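Local coordinates for protein CELL division inhibitor (Pyrococcus furiosus, PDB 1G3Q) that probably binds and hydrolyses ATP as a MinD-type P-loop ATPase of cell division, captured here with ADP and magnesium, at residues A[28-33]-A[232-237]; A[67-72]-A[106-111]; A[139-142]-A[146-149]; A[157-160]-A[164-167]. One frame throughout, in Å; residues are numbered along the deposited sequence.

Contact 1. Residues A[28-33]-A[232-237]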
loop_
_atom_site.group_PDB
_atom_site.type_symbol
_atom_site.label_atom_id
_atom_site.label_comp_id
_atom_site.label_asym_id
_atom_site.label_seq_id
_atom_site.Cartn_x
_atom_site.Cartn_y
_atom_site.Cartn_z
ATOM N N GLY A 28 9.074 4.049 -8.931
ATOM C CA GLY A 28 10.521 4.068 -8.875
ATOM C C GLY A 28 11.102 3.988 -10.274
ATOM O O GLY A 28 12.121 4.609 -10.578
ATOM N N ASP A 29 10.439 3.224 -11.133
ATOM C CA ASP A 29 10.892 3.052 -12.503
ATOM C C ASP A 29 10.707 4.334 -13.311
ATOM O O ASP A 29 11.333 4.509 -14.352
ATOM C CB ASP A 29 10.140 1.891 -13.159
ATOM C CG ASP A 29 10.798 1.418 -14.441
ATOM O OD1 ASP A 29 12.047 1.343 -14.479
ATOM O OD2 ASP A 29 10.072 1.105 -15.409
ATOM N N ARG A 30 9.850 5.228 -12.828
ATOM C CA ARG A 30 9.605 6.493 -13.515
ATOM C C ARG A 30 10.579 7.548 -13.002
ATOM O O ARG A 30 10.519 8.711 -13.402
ATOM C CB ARG A 30 8.159 6.951 -13.290
ATOM C CG ARG A 30 7.118 6.007 -13.878
ATOM C CD ARG A 30 5.715 6.371 -13.429
ATOM N NE ARG A 30 5.270 7.651 -13.971
ATOM C CZ ARG A 30 4.885 7.841 -15.229
ATOM N NH1 ARG A 30 4.886 6.830 -16.087
ATOM N NH2 ARG A 30 4.505 9.045 -15.632
ATOM N N GLY A 31 11.474 7.135 -12.109
ATOM C CA GLY A 31 12.463 8.050 -11.571
ATOM C C GLY A 31 12.136 8.690 -10.230
ATOM O O GLY A 31 12.894 9.532 -9.759
ATOM N N ARG A 32 11.026 8.300 -9.611
ATOM C CA ARG A 32 10.643 8.869 -8.321
ATOM C C ARG A 32 11.247 8.055 -7.177
ATOM O O ARG A 32 11.291 6.826 -7.246
ATOM C CB ARG A 32 9.117 8.889 -8.180
ATOM C CG ARG A 32 8.382 9.430 -9.401
ATOM C CD ARG A 32 8.785 10.865 -9.725
ATOM N NE ARG A 32 8.242 11.296 -11.013
ATOM C CZ ARG A 32 8.353 12.528 -11.501
ATOM N NH1 ARG A 32 7.828 12.824 -12.686
ATOM N NH2 ARG A 32 8.980 13.469 -10.806
ATOM N N LYS A 33 11.710 8.739 -6.134
ATOM C CA LYS A 33 12.301 8.061 -4.981
ATOM C C LYS A 33 11.166 7.629 -4.061
ATOM O O LYS A 33 10.442 8.465 -3.515
ATOM C CB LYS A 33 13.262 8.995 -4.243
ATOM C CG LYS A 33 14.064 8.314 -3.142
ATOM C CD LYS A 33 15.031 9.287 -2.479
ATOM C CE LYS A 33 15.753 8.645 -1.305
ATOM N NZ LYS A 33 16.614 9.627 -0.578
ATOM N N GLU A 232 -1.299 7.868 -13.255
ATOM C CA GLU A 232 -2.416 8.604 -12.668
ATOM C C GLU A 232 -2.067 9.226 -11.320
ATOM O O GLU A 232 -2.401 10.383 -11.059
ATOM C CB GLU A 232 -3.631 7.688 -12.498
ATOM C CG GLU A 232 -4.326 7.306 -13.792
ATOM C CD GLU A 232 -4.783 8.519 -14.588
ATOM O OE1 GLU A 232 -5.335 9.461 -13.978
ATOM O OE2 GLU A 232 -4.595 8.523 -15.825
ATOM N N ILE A 233 -1.407 8.454 -10.461
ATOM C CA ILE A 233 -1.015 8.941 -9.142
ATOM C C ILE A 233 -0.175 10.209 -9.271
ATOM O O ILE A 233 -0.366 11.169 -8.520
ATOM C CB ILE A 233 -0.198 7.872 -8.368
ATOM C CG1 ILE A 233 -1.089 6.672 -8.038
ATOM C CG2 ILE A 233 0.392 8.472 -7.102
ATOM C CD1 ILE A 233 -2.293 7.014 -7.189
ATOM N N GLU A 234 0.750 10.215 -10.226
ATOM C CA GLU A 234 1.604 11.377 -10.436
ATOM C C GLU A 234 0.799 12.592 -10.883
ATOM O O GLU A 234 1.078 13.716 -10.466
ATOM C CB GLU A 234 2.678 11.076 -11.482
ATOM C CG GLU A 234 3.658 9.990 -11.086
ATOM C CD GLU A 234 4.883 9.980 -11.978
ATOM O OE1 GLU A 234 4.714 9.959 -13.214
ATOM O OE2 GLU A 234 6.013 9.995 -11.447
ATOM N N LYS A 235 -0.197 12.361 -11.732
ATOM C CA LYS A 235 -1.041 13.438 -12.241
ATOM C C LYS A 235 -1.850 14.133 -11.150
ATOM O O LYS A 235 -2.103 15.339 -11.223
ATOM C CB LYS A 235 -2.002 12.903 -13.303
ATOM C CG LYS A 235 -1.350 12.530 -14.620
ATOM C CD LYS A 235 -2.400 12.068 -15.620
ATOM C CE LYS A 235 -1.790 11.801 -16.987
ATOM N NZ LYS A 235 -2.813 11.332 -17.964
ATOM N N LEU A 236 -2.261 13.370 -10.142
ATOM C CA LEU A 236 -3.053 13.915 -9.048
ATOM C C LEU A 236 -2.227 14.727 -8.062
ATOM O O LEU A 236 -2.746 15.194 -7.048
ATOM C CB LEU A 236 -3.771 12.786 -8.310
ATOM C CG LEU A 236 -4.749 11.972 -9.156
ATOM C CD1 LEU A 236 -5.326 10.844 -8.319
ATOM C CD2 LEU A 236 -5.856 12.878 -9.682
ATOM N N ALA A 237 -0.943 14.899 -8.359
ATOM C CA ALA A 237 -0.068 15.667 -7.480
ATOM C C ALA A 237 -0.584 17.096 -7.362
ATOM O O ALA A 237 -1.418 17.489 -8.209
ATOM C CB ALA A 237 1.354 15.668 -8.027
ATOM O OXT ALA A 237 -0.144 17.808 -6.432
#
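A single carboxylate, that of Glu234, is held by two arginines at once, with a different guanidinium group on each oxygen. This three-residue salt-bridge network, Arg30-Glu234-Arg32, joins the last turn of helix 221-235 to the loop that follows helix 16-29, the helix that starts at the P-loop. Gly31 lies between the two arginines; its positive phi and the bonds back into the last helical turn make a Schellman motif, a reversal consistent with both neighbours directing their side chains at the same acid.

OE1 of Glu234 receives two N-H groups of Arg30: NE at 2.5 Å, a distance short enough to be read with caution, and NH2 of the same guanidinium at 2.6 Å. OE1 lies near the guanidinium plane, at its edge, and NH2 meets it nearly along the C-O axis; the two flat groups are turned 78° against each other. Arg32 and Glu234 approach each other from opposite directions. Arg32 NE donates to Glu234 OE2 at 2.6 Å on the syn side, yet 29° out of the carboxylate plane, and the bond is bent.

With an alanine in place of Glu234, two guanidinium groups lying close together would probably lose the anion that balances them. Apolar neighbours flank the network: Leu27 touches Glu234, Ala230 touches Arg30, and Phe114 touches Arg32. The chain of Arg32 bends at chi2, beyond a CG that stands anti to the carbonyl carbon (chi1 -47°), a torsion that puts Arg32 CG 3.2 Å from Glu234 OE2.

Contact 2. Residues A[67-72]-A[106-111]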
loop_
_atom_site.group_PDB
_atom_site.type_symbol
_atom_site.label_atom_id
_atom_site.label_comp_id
_atom_site.label_asym_id
_atom_site.label_seq_id
_atom_site.Cartn_x
_atom_site.Cartn_y
_atom_site.Cartn_z
ATOM N N ALA A 67 15.066 1.587 18.240
ATOM C CA ALA A 67 15.892 1.918 17.086
ATOM C C ALA A 67 15.439 3.195 16.392
ATOM O O ALA A 67 14.265 3.550 16.437
ATOM C CB ALA A 67 15.875 0.758 16.086
ATOM N N ASN A 68 16.383 3.879 15.753
ATOM C CA ASN A 68 16.076 5.096 15.013
ATOM C C ASN A 68 15.523 4.647 13.665
ATOM O O ASN A 68 16.032 3.698 13.069
ATOM C CB ASN A 68 17.340 5.936 14.821
ATOM C CG ASN A 68 17.896 6.449 16.134
ATOM O OD1 ASN A 68 17.161 7.004 16.947
ATOM N ND2 ASN A 68 19.197 6.272 16.348
ATOM N N VAL A 69 14.483 5.320 13.182
ATOM C CA VAL A 69 13.872 4.931 11.918
ATOM C C VAL A 69 14.881 4.872 10.766
ATOM O O VAL A 69 14.703 4.102 9.821
ATOM C CB VAL A 69 12.704 5.876 11.547
ATOM C CG1 VAL A 69 13.235 7.249 11.160
ATOM C CG2 VAL A 69 11.874 5.257 10.427
ATOM N N GLU A 70 15.944 5.670 10.852
ATOM C CA GLU A 70 16.975 5.680 9.816
ATOM C C GLU A 70 17.590 4.291 9.655
ATOM O O GLU A 70 17.967 3.894 8.549
ATOM C CB GLU A 70 18.104 6.658 10.172
ATOM C CG GLU A 70 17.795 8.138 10.014
ATOM C CD GLU A 70 16.725 8.638 10.962
ATOM O OE1 GLU A 70 16.607 8.098 12.086
ATOM O OE2 GLU A 70 16.010 9.592 10.583
ATOM N N ASP A 71 17.702 3.559 10.760
ATOM C CA ASP A 71 18.298 2.231 10.726
ATOM C C ASP A 71 17.359 1.112 10.296
ATOM O O ASP A 71 17.744 -0.058 10.295
ATOM C CB ASP A 71 18.915 1.892 12.086
ATOM C CG ASP A 71 20.147 2.723 12.379
ATOM O OD1 ASP A 71 20.899 2.993 11.424
ATOM O OD2 ASP A 71 20.373 3.094 13.549
ATOM N N ALA A 72 16.133 1.470 9.929
ATOM C CA ALA A 72 15.160 0.482 9.483
ATOM C C ALA A 72 14.833 0.713 8.011
ATOM O O ALA A 72 13.875 0.158 7.480
ATOM C CB ALA A 72 13.896 0.562 10.333
ATOM N N LYS A 106 5.924 10.368 9.224
ATOM C CA LYS A 106 5.996 11.755 8.795
ATOM C C LYS A 106 7.384 12.382 8.923
ATOM O O LYS A 106 7.702 13.329 8.209
ATOM C CB LYS A 106 4.946 12.576 9.549
ATOM C CG LYS A 106 3.527 12.094 9.251
ATOM C CD LYS A 106 2.456 12.975 9.883
ATOM C CE LYS A 106 1.071 12.528 9.436
ATOM N NZ LYS A 106 -0.003 13.459 9.876
ATOM N N SER A 107 8.216 11.846 9.810
ATOM C CA SER A 107 9.565 12.375 9.988
ATOM C C SER A 107 10.459 12.051 8.788
ATOM O O SER A 107 11.566 12.572 8.673
ATOM C CB SER A 107 10.206 11.794 11.249
ATOM O OG SER A 107 10.533 10.424 11.066
ATOM N N LEU A 108 9.975 11.189 7.898
ATOM C CA LEU A 108 10.736 10.786 6.715
ATOM C C LEU A 108 10.269 11.515 5.458
ATOM O O LEU A 108 10.835 11.338 4.380
ATOM C CB LEU A 108 10.588 9.279 6.498
ATOM C CG LEU A 108 11.129 8.368 7.601
ATOM C CD1 LEU A 108 10.595 6.958 7.414
ATOM C CD2 LEU A 108 12.651 8.388 7.574
ATOM N N LYS A 109 9.235 12.334 5.614
ATOM C CA LYS A 109 8.641 13.075 4.510
ATOM C C LYS A 109 9.615 13.791 3.578
ATOM O O LYS A 109 9.426 13.786 2.362
ATOM C CB LYS A 109 7.635 14.091 5.058
ATOM C CG LYS A 109 6.867 14.843 3.985
ATOM C CD LYS A 109 5.887 15.836 4.592
ATOM C CE LYS A 109 5.079 16.535 3.507
ATOM N NZ LYS A 109 4.116 17.521 4.082
ATOM N N ASP A 110 10.651 14.402 4.144
ATOM C CA ASP A 110 11.622 15.153 3.357
ATOM C C ASP A 110 12.667 14.341 2.595
ATOM O O ASP A 110 13.440 14.908 1.819
ATOM C CB ASP A 110 12.343 16.155 4.260
ATOM C CG ASP A 110 13.022 15.489 5.440
ATOM O OD1 ASP A 110 12.309 14.919 6.300
ATOM O OD2 ASP A 110 14.269 15.532 5.512
ATOM N N LYS A 111 12.702 13.029 2.802
ATOM C CA LYS A 111 13.696 12.197 2.131
ATOM C C LYS A 111 13.183 11.379 0.950
ATOM O O LYS A 111 13.958 10.675 0.305
ATOM C CB LYS A 111 14.348 11.253 3.146
ATOM C CG LYS A 111 15.072 11.973 4.272
ATOM C CD LYS A 111 15.796 11.002 5.194
ATOM C CE LYS A 111 16.576 11.756 6.264
ATOM N NZ LYS A 111 17.378 10.834 7.120
#
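Val69 and Leu108 supply the apolar part, meeting two methyls against two. Val69 CG2 lies 3.7 Å from Leu108 CD1, and Val69 CG1 lies 3.8 Å from Leu108 CD2, the two side chains sliding past each other in opposite directions. Val69 has its CB directed at the other segment, whereas Leu108 reaches the valine through the branched tip of its side chain. Ser107 borders this patch, its OG 4.2 Å from Val69 CG1; that hydroxyl is hydrogen-bonded to Val104 O.

The charged part is looser. Glu70 OE2 and Lys111 NZ form a long salt bridge of 3.9 Å, the side chains crossing at about a right angle. Lys111 is extended beyond CG, while Glu70 bends at chi2 (65°), and Lys111 NZ is also 4.0 Å from Glu70 CG.

No hydrogen bond spans the segments; each is shaped by its own backbone bonds, in the 3-10 turn 69-71 and in the type I turn from Lys106 to Lys109. The contact joins two loops, one leading from helix 59-63 to strand 74-75, the other from helix 101-106 to strand 114-118. Leu84 of strand 81-84 touches both Val69 and Leu108, and Val62 of helix 59-63 also packs on Val69.

Contact 3. Residues A[139-142]-A[146-149]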
loop_
_atom_site.group_PDB
_atom_site.type_symbol
_atom_site.label_atom_id
_atom_site.label_comp_id
_atom_site.label_asym_id
_atom_site.label_seq_id
_atom_site.Cartn_x
_atom_site.Cartn_y
_atom_site.Cartn_z
ATOM N N LEU A 139 -7.809 4.197 -1.925
ATOM C CA LEU A 139 -8.686 3.111 -1.525
ATOM C C LEU A 139 -8.511 1.893 -2.419
ATOM O O LEU A 139 -8.479 2.010 -3.645
ATOM C CB LEU A 139 -10.151 3.569 -1.567
ATOM C CG LEU A 139 -10.484 4.935 -0.954
ATOM C CD1 LEU A 139 -11.999 5.140 -0.985
ATOM C CD2 LEU A 139 -9.974 5.019 0.472
ATOM N N VAL A 140 -8.387 0.725 -1.798
ATOM C CA VAL A 140 -8.241 -0.519 -2.540
ATOM C C VAL A 140 -9.449 -1.388 -2.217
ATOM O O VAL A 140 -9.755 -1.625 -1.049
ATOM C CB VAL A 140 -6.954 -1.275 -2.143
ATOM C CG1 VAL A 140 -6.875 -2.588 -2.897
ATOM C CG2 VAL A 140 -5.733 -0.418 -2.447
ATOM N N THR A 141 -10.133 -1.857 -3.252
ATOM C CA THR A 141 -11.319 -2.676 -3.059
ATOM C C THR A 141 -11.487 -3.708 -4.163
ATOM O O THR A 141 -10.853 -3.622 -5.213
ATOM C CB THR A 141 -12.586 -1.800 -3.040
ATOM O OG1 THR A 141 -13.737 -2.616 -2.780
ATOM C CG2 THR A 141 -12.765 -1.109 -4.388
ATOM N N ASN A 142 -12.344 -4.691 -3.908
ATOM C CA ASN A 142 -12.636 -5.722 -4.891
ATOM C C ASN A 142 -14.045 -5.434 -5.406
ATOM O O ASN A 142 -14.757 -4.614 -4.828
ATOM C CB ASN A 142 -12.556 -7.110 -4.258
ATOM C CG ASN A 142 -11.165 -7.430 -3.741
ATOM O OD1 ASN A 142 -10.162 -7.013 -4.325
ATOM N ND2 ASN A 142 -11.097 -8.186 -2.650
ATOM N N SER A 146 -20.201 -5.460 -0.701
ATOM C CA SER A 146 -19.849 -5.356 0.711
ATOM C C SER A 146 -18.442 -4.784 0.877
ATOM O O SER A 146 -18.179 -3.997 1.787
ATOM C CB SER A 146 -19.940 -6.730 1.384
ATOM O OG SER A 146 -19.136 -7.683 0.709
ATOM N N CYS A 147 -17.536 -5.180 -0.007
ATOM C CA CYS A 147 -16.168 -4.689 0.058
ATOM C C CYS A 147 -16.151 -3.218 -0.347
ATOM O O CYS A 147 -15.421 -2.415 0.225
ATOM C CB CYS A 147 -15.266 -5.506 -0.868
ATOM S SG CYS A 147 -13.512 -5.082 -0.732
ATOM N N LEU A 148 -16.970 -2.869 -1.334
ATOM C CA LEU A 148 -17.048 -1.489 -1.796
ATOM C C LEU A 148 -17.587 -0.578 -0.695
ATOM O O LEU A 148 -16.975 0.440 -0.367
ATOM C CB LEU A 148 -17.951 -1.389 -3.029
ATOM C CG LEU A 148 -17.472 -2.068 -4.314
ATOM C CD1 LEU A 148 -18.576 -2.021 -5.358
ATOM C CD2 LEU A 148 -16.218 -1.374 -4.829
ATOM N N THR A 149 -18.732 -0.951 -0.124
ATOM C CA THR A 149 -19.345 -0.154 0.933
ATOM C C THR A 149 -18.448 -0.048 2.164
ATOM O O THR A 149 -18.350 1.014 2.775
ATOM C CB THR A 149 -20.728 -0.725 1.346
ATOM O OG1 THR A 149 -20.590 -2.088 1.766
ATOM C CG2 THR A 149 -21.695 -0.665 0.178
#
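Strand 136-141 ends and the chain turns back within a few residues into helix 145-160, so that the CA atoms of Thr141 and Leu148 come within 6.0 Å; this is the strand-to-helix connection of a beta-alpha-beta unit completed by strand 164-173. One hydrogen bond crosses: Asn142 N to Cys147 SG, 3.4 Å long and nearly straight at 168°, a sulfur acceptor for a strand-end amide. The thiol gets there because SG stands anti to the backbone N of Cys147 (chi1 -174°).

Thr141 turns its hydroxyl to the same place: OG1 lies 3.2 Å from Cys147 SG and donates to Asn142 O at 3.0 Å, in the carbonyl plane and on a lone pair. Leu148 crosses Thr141 at about a right angle and sets CD2 over both branches. A valine in place of Thr141 would remove this hydroxyl and would probably leave Asn142 O without this donor, with one more methyl crowded against Cys147.

The site borders the nucleotide pocket: the side chain of Asn142 packs on Thr14, an ADP-binding residue, and lies about 6 Å from ADP (nearest atoms). The methyl packing is tight, with Thr141 CG2 3.5 Å from Leu148 CD2.

Contact 4. Residues A[157-160]-A[164-167]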
loop_
_atom_site.group_PDB
_atom_site.type_symbol
_atom_site.label_atom_id
_atom_site.label_comp_id
_atom_site.label_asym_id
_atom_site.label_seq_id
_atom_site.Cartn_x
_atom_site.Cartn_y
_atom_site.Cartn_z
ATOM N N VAL A 157 -14.153 8.067 6.756
ATOM C CA VAL A 157 -13.472 8.292 8.025
ATOM C C VAL A 157 -12.173 9.057 7.796
ATOM O O VAL A 157 -11.910 10.063 8.457
ATOM C CB VAL A 157 -13.146 6.959 8.737
ATOM C CG1 VAL A 157 -12.256 7.218 9.943
ATOM C CG2 VAL A 157 -14.435 6.272 9.175
ATOM N N LEU A 158 -11.362 8.578 6.859
ATOM C CA LEU A 158 -10.093 9.230 6.559
ATOM C C LEU A 158 -10.314 10.648 6.041
ATOM O O LEU A 158 -9.549 11.555 6.353
ATOM C CB LEU A 158 -9.308 8.410 5.530
ATOM C CG LEU A 158 -8.897 7.006 5.985
ATOM C CD1 LEU A 158 -8.153 6.298 4.861
ATOM C CD2 LEU A 158 -8.025 7.103 7.231
ATOM N N LYS A 159 -11.361 10.833 5.246
ATOM C CA LYS A 159 -11.665 12.153 4.706
ATOM C C LYS A 159 -11.931 13.125 5.853
ATOM O O LYS A 159 -11.428 14.250 5.857
ATOM C CB LYS A 159 -12.889 12.083 3.792
ATOM C CG LYS A 159 -13.193 13.387 3.076
ATOM C CD LYS A 159 -14.418 13.252 2.190
ATOM C CE LYS A 159 -14.696 14.545 1.436
ATOM N NZ LYS A 159 -15.945 14.445 0.631
ATOM N N LYS A 160 -12.718 12.678 6.829
ATOM C CA LYS A 160 -13.048 13.502 7.986
ATOM C C LYS A 160 -11.813 13.730 8.853
ATOM O O LYS A 160 -11.702 14.752 9.535
ATOM C CB LYS A 160 -14.151 12.834 8.812
ATOM C CG LYS A 160 -15.463 12.655 8.053
ATOM C CD LYS A 160 -16.519 11.945 8.892
ATOM C CE LYS A 160 -17.834 11.839 8.134
ATOM N NZ LYS A 160 -18.880 11.116 8.909
ATOM N N ALA A 164 -6.523 13.596 2.118
ATOM C CA ALA A 164 -7.012 13.838 0.769
ATOM C C ALA A 164 -7.237 12.474 0.128
ATOM O O ALA A 164 -6.300 11.678 -0.000
ATOM C CB ALA A 164 -5.983 14.629 -0.028
ATOM N N ILE A 165 -8.477 12.193 -0.260
ATOM C CA ILE A 165 -8.801 10.914 -0.875
ATOM C C ILE A 165 -8.571 10.998 -2.378
ATOM O O ILE A 165 -9.354 11.610 -3.109
ATOM C CB ILE A 165 -10.266 10.519 -0.611
ATOM C CG1 ILE A 165 -10.618 10.756 0.862
ATOM C CG2 ILE A 165 -10.479 9.058 -0.983
ATOM C CD1 ILE A 165 -9.717 10.030 1.856
ATOM N N LEU A 166 -7.488 10.378 -2.830
ATOM C CA LEU A 166 -7.114 10.381 -4.240
ATOM C C LEU A 166 -8.135 9.684 -5.124
ATOM O O LEU A 166 -8.392 10.112 -6.251
ATOM C CB LEU A 166 -5.758 9.696 -4.416
ATOM C CG LEU A 166 -4.566 10.305 -3.681
ATOM C CD1 LEU A 166 -3.335 9.433 -3.893
ATOM C CD2 LEU A 166 -4.316 11.711 -4.195
ATOM N N GLY A 167 -8.708 8.605 -4.605
ATOM C CA GLY A 167 -9.681 7.839 -5.359
ATOM C C GLY A 167 -9.533 6.379 -4.984
ATOM O O GLY A 167 -8.994 6.072 -3.919
#
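Ile165 extends its CD1 methyl across the last turn of helix 145-160, where it overlaps the CB of Leu158 at 4.0 Å and sits 3.9 Å from the backbone N of Lys159. One carbon further back, Ile165 CG1 lies 3.9 Å from Lys159 CB. The isoleucine thus meets the root of two successive helical side chains and not their tips. CG1 stands anti to the carbonyl carbon of Ile165 (chi1 -45°), which carries the ethyl arm over to the helix.

Of the Lys159 side chain, CB takes part; the rest of the extended chain leads away from the strand. Leu158 directs its CB at the strand, and its side chain also packs against Ala137 of strand 136-141, Val8 of strand 3-8 and Met131 of helix 125-131. No hydrogen bond crosses between the segments, and the buried area of 112 Å² is that of a small van der Waals contact.

The strand itself is fixed in the sheet by backbone bonds from Ala164 and Leu166 to Ala137 of the adjoining parallel strand. Helix 145-160 leads through a short loop into strand 164-173, beside strand 136-141, closing the beta-alpha-beta crossover that is the repeating connection in the layered alpha-beta-alpha fold of P-loop NTPases.

Contacts 3 and 4 belong to one beta-alpha-beta unit and share helix 145-160 at its two ends: contact 3 is buried near the nucleotide and uses sulfur, hydroxyl and amide groups, while contact 4 is partly buried and rests on van der Waals contact. Their strands are neighbours, with Leu139 N 3.0 Å from Gly167 O, a probable hydrogen bond. Contact 1 joins charged groups at the surface, yet Leu236 and Ile233 of segment 232-237 reach Leu166 of contact 4. Contact 2 mixes a buried apolar pair with an exposed, long ion pair; it touches contact 1 through Lys33 NZ and Lys111 O, and lies across the chain's centre from contact 3. Contact 1 encloses the others in sequence.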